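Local coordinates for protein EST1E (Clostridium proteoclasticum, PDB 2WTM) that hydrolyses ester bonds as a promiscuous feruloyl esterase, releasing ferulic acid from its esters, at residues 35-40 with 72-77. Sequence-based numbering, arbitrary orientation.
Sequences GFTGHS and GKFEDH. With PO4 (phosphate ion), chain E.
Phe36, Phe74 and His77 form an aromatic cluster that joins the loop after strand 27-33 to the loop leading into helix 79-93, beside a bound phosphate. No hydrogen bond crosses between 35-40 and 72-77, so the contact is one of ring packing. Phe74 presents its edge to one face of Phe36, the planes lying at 70°. The ring centroids are 5.2 Å apart. Phe74 CZ stands 3.6 Å from Phe36 CZ, displaced toward the rim of the Phe36 ring. His77 brings the CE1 corner of its imidazole to within 3.6 Å of Phe36 CD1, with the two ring planes inclined at 57°. Thr37 adds its methyl, CG2 lying 3.8 Å from Phe74 CE1, while its OG1 turns back to a lone pair of Phe36 O.

Within its own loop the imidazole is held at one end by a bond nearly in the ring plane: His77 ND1 donates to Phe74 O at 2.8 Å, and the same carbonyl also receives His77 N. At the other end, His77 NE2 is hydrogen-bonded to Gln109 NE2. Trp163 adds a further edge-to-face partner to Phe36.

With CG anti to the backbone N (chi1 174°), the ring of Phe36 reaches Phe74 and His77, while Phe36 N donates to phosphate O4 at 2.8 Å. Ser108 OG, His228 NE2 and Gln109 N bind the same ion, which probably came from the crystallisation liquor. With Ser108 and His228 in a probable Ser-His-Asp triad, the amides of Phe36 and Gln109 are placed as in the oxyanion hole of an alpha/beta-hydrolase.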
ATOM      1  N   GLY A  35      13.030  10.475  -7.074  1.00 10.93           N
ATOM      2  CA  GLY A  35      13.443   9.210  -6.477  1.00 11.63           C
ATOM      3  C   GLY A  35      13.746   9.241  -4.986  1.00 10.95           C
ATOM      4  O   GLY A  35      13.473  10.215  -4.266  1.00 11.75           O
ATOM      5  N   PHE A  36      14.238   8.105  -4.516  1.00  9.96           N
ATOM      6  CA  PHE A  36      14.565   7.796  -3.101  1.00 10.57           C
ATOM      7  C   PHE A  36      15.705   8.681  -2.689  1.00 11.30           C
ATOM      8  O   PHE A  36      16.753   8.628  -3.313  1.00 13.76           O
ATOM      9  CB  PHE A  36      14.967   6.326  -3.091  1.00 10.66           C
ATOM     10  CG  PHE A  36      15.491   5.749  -1.794  1.00 12.54           C
ATOM     11  CD1 PHE A  36      14.668   5.022  -0.940  1.00 12.59           C
ATOM     12  CD2 PHE A  36      16.850   5.692  -1.519  1.00 11.17           C
ATOM     13  CE1 PHE A  36      15.136   4.384   0.216  1.00 12.24           C
ATOM     14  CE2 PHE A  36      17.301   5.050  -0.372  1.00 11.12           C
ATOM     15  CZ  PHE A  36      16.460   4.346   0.463  1.00 11.09           C
ATOM     16  N   THR A  37      15.470   9.464  -1.644  1.00 13.61           N
ATOM     17  CA  THR A  37      16.384  10.585  -1.173  1.00 13.94           C
ATOM     18  C   THR A  37      16.323  11.835  -2.027  1.00 15.89           C
ATOM     19  O   THR A  37      16.985  12.862  -1.688  1.00 15.33           O
ATOM     20  CB  THR A  37      17.894  10.205  -0.951  1.00 15.04           C
ATOM     21  OG1 THR A  37      18.618  10.183  -2.194  1.00 13.65           O
ATOM     22  CG2 THR A  37      18.071   8.871  -0.215  1.00 14.34           C
ATOM     23  N   GLY A  38      15.589  11.784  -3.131  1.00 13.20           N
ATOM     24  CA  GLY A  38      15.507  12.878  -4.085  1.00 13.51           C
ATOM     25  C   GLY A  38      14.454  13.876  -3.717  1.00 12.16           C
ATOM     26  O   GLY A  38      13.882  13.910  -2.628  1.00 12.40           O
ATOM     27  N   HIS A  39      14.263  14.835  -4.603  1.00 13.41           N
ATOM     28  CA  HIS A  39      13.316  15.900  -4.418  1.00 13.18           C
ATOM     29  C   HIS A  39      13.090  16.602  -5.763  1.00 13.70           C
ATOM     30  O   HIS A  39      13.762  16.333  -6.772  1.00 12.26           O
ATOM     31  CB  HIS A  39      13.810  16.897  -3.374  1.00 14.84           C
ATOM     32  CG  HIS A  39      15.150  17.467  -3.697  1.00 17.31           C
ATOM     33  ND1 HIS A  39      15.296  18.613  -4.447  1.00 19.31           N
ATOM     34  CD2 HIS A  39      16.402  17.048  -3.393  1.00 17.85           C
ATOM     35  CE1 HIS A  39      16.590  18.860  -4.614  1.00 19.45           C
ATOM     36  NE2 HIS A  39      17.282  17.957  -3.947  1.00 21.63           N
ATOM     37  N   SER A  40      12.087  17.475  -5.732  1.00 11.05           N
ATOM     38  CA  SER A  40      11.514  18.051  -6.941  1.00 12.92           C
ATOM     39  C   SER A  40      12.413  19.106  -7.623  1.00 13.05           C
ATOM     40  O   SER A  40      12.148  19.446  -8.736  1.00 15.05           O
ATOM     41  CB  SER A  40      10.137  18.639  -6.626  1.00 12.41           C
ATOM     42  OG  SER A  40       9.198  17.608  -6.426  1.00 11.77           O
ATOM     43  N   GLY A  72       6.647  14.332   7.037  1.00 10.95           N
ATOM     44  CA  GLY A  72       7.082  12.974   7.316  1.00 12.24           C
ATOM     45  C   GLY A  72       8.566  12.858   7.344  1.00 12.87           C
ATOM     46  O   GLY A  72       9.283  13.672   6.747  1.00 12.06           O
ATOM     47  N   LYS A  73       9.065  11.821   8.008  1.00 13.84           N
ATOM     48  CA  LYS A  73      10.482  11.517   8.106  1.00 13.38           C
ATOM     49  C   LYS A  73      10.850  10.487   7.046  1.00 11.78           C
ATOM     50  O   LYS A  73      10.087   9.494   6.831  1.00 10.05           O
ATOM     51  CB  LYS A  73      10.827  10.889   9.494  1.00 14.82           C
ATOM     52  CG  LYS A  73      10.672  11.797  10.705  1.00 16.52           C
ATOM     53  CD  LYS A  73      11.023  10.954  12.029  1.00 17.36           C
ATOM     54  CE  LYS A  73      10.988  11.778  13.325  1.00 25.36           C
ATOM     55  N   PHE A  74      12.005  10.667   6.452  1.00 11.89           N
ATOM     56  CA  PHE A  74      12.479   9.759   5.439  1.00 11.46           C
ATOM     57  C   PHE A  74      12.382   8.317   5.906  1.00 11.12           C
ATOM     58  O   PHE A  74      11.964   7.402   5.156  1.00 10.43           O
ATOM     59  CB  PHE A  74      13.951  10.101   5.112  1.00 12.07           C
ATOM     60  CG  PHE A  74      14.579   9.160   4.205  1.00 11.21           C
ATOM     61  CD1 PHE A  74      14.437   9.304   2.831  1.00 11.06           C
ATOM     62  CD2 PHE A  74      15.260   8.026   4.692  1.00 13.62           C
ATOM     63  CE1 PHE A  74      15.004   8.383   1.969  1.00 12.13           C
ATOM     64  CE2 PHE A  74      15.847   7.083   3.809  1.00 10.89           C
ATOM     65  CZ  PHE A  74      15.706   7.283   2.455  1.00 11.73           C
ATOM     66  N   GLU A  75      12.752   8.100   7.167  1.00 11.02           N
ATOM     67  CA  GLU A  75      12.810   6.733   7.670  1.00 10.12           C
ATOM     68  C   GLU A  75      11.460   6.041   7.669  1.00  9.19           C
ATOM     69  O   GLU A  75      11.436   4.808   7.713  1.00 10.95           O
ATOM     70  CB  GLU A  75      13.412   6.691   9.088  1.00  9.11           C
ATOM     71  CG  GLU A  75      12.581   7.318  10.155  1.00 12.84           C
ATOM     72  CD  GLU A  75      13.392   7.681  11.407  1.00 17.76           C
ATOM     73  OE1 GLU A  75      14.224   8.610  11.351  1.00 19.92           O
ATOM     74  OE2 GLU A  75      13.171   7.031  12.438  1.00 23.87           O
ATOM     75  N   ASP A  76      10.397   6.811   7.714  1.00 10.33           N
ATOM     76  CA  ASP A  76       9.050   6.219   7.841  1.00  9.85           C
ATOM     77  C   ASP A  76       8.385   6.120   6.472  1.00  9.52           C
ATOM     78  O   ASP A  76       7.191   5.809   6.394  1.00  9.62           O
ATOM     79  CB  ASP A  76       8.217   7.127   8.723  1.00 11.10           C
ATOM     80  CG  ASP A  76       8.643   7.057  10.163  1.00 12.34           C
ATOM     81  OD1 ASP A  76       8.905   5.966  10.635  1.00 14.87           O
ATOM     82  OD2 ASP A  76       8.719   8.107  10.831  1.00 13.40           O
ATOM     83  N   HIS A  77       9.069   6.477   5.398  1.00  9.11           N
ATOM     84  CA  HIS A  77       8.418   6.369   4.043  1.00  8.14           C
ATOM     85  C   HIS A  77       8.406   4.952   3.585  1.00  8.36           C
ATOM     86  O   HIS A  77       9.255   4.159   3.948  1.00 10.42           O
ATOM     87  CB  HIS A  77       9.090   7.272   3.030  1.00  9.46           C
ATOM     88  CG  HIS A  77      10.130   6.660   2.144  1.00  9.72           C
ATOM     89  ND1 HIS A  77      11.470   6.632   2.468  1.00 10.18           N
ATOM     90  CD2 HIS A  77      10.037   6.155   0.887  1.00  9.85           C
ATOM     91  CE1 HIS A  77      12.158   6.125   1.437  1.00 10.42           C
ATOM     92  NE2 HIS A  77      11.307   5.811   0.467  1.00  9.68           N
TER
HETATM   93  P   PO4 E1249      16.839   6.879  -6.472  1.00 27.61           P
HETATM   94  O1  PO4 E1249      16.954   8.320  -6.960  1.00 29.77           O
HETATM   95  O2  PO4 E1249      17.582   6.953  -5.159  1.00 27.00           O
HETATM   96  O3  PO4 E1249      17.682   5.960  -7.345  1.00 29.06           O
HETATM   97  O4  PO4 E1249      15.390   6.317  -6.398  1.00 15.24           O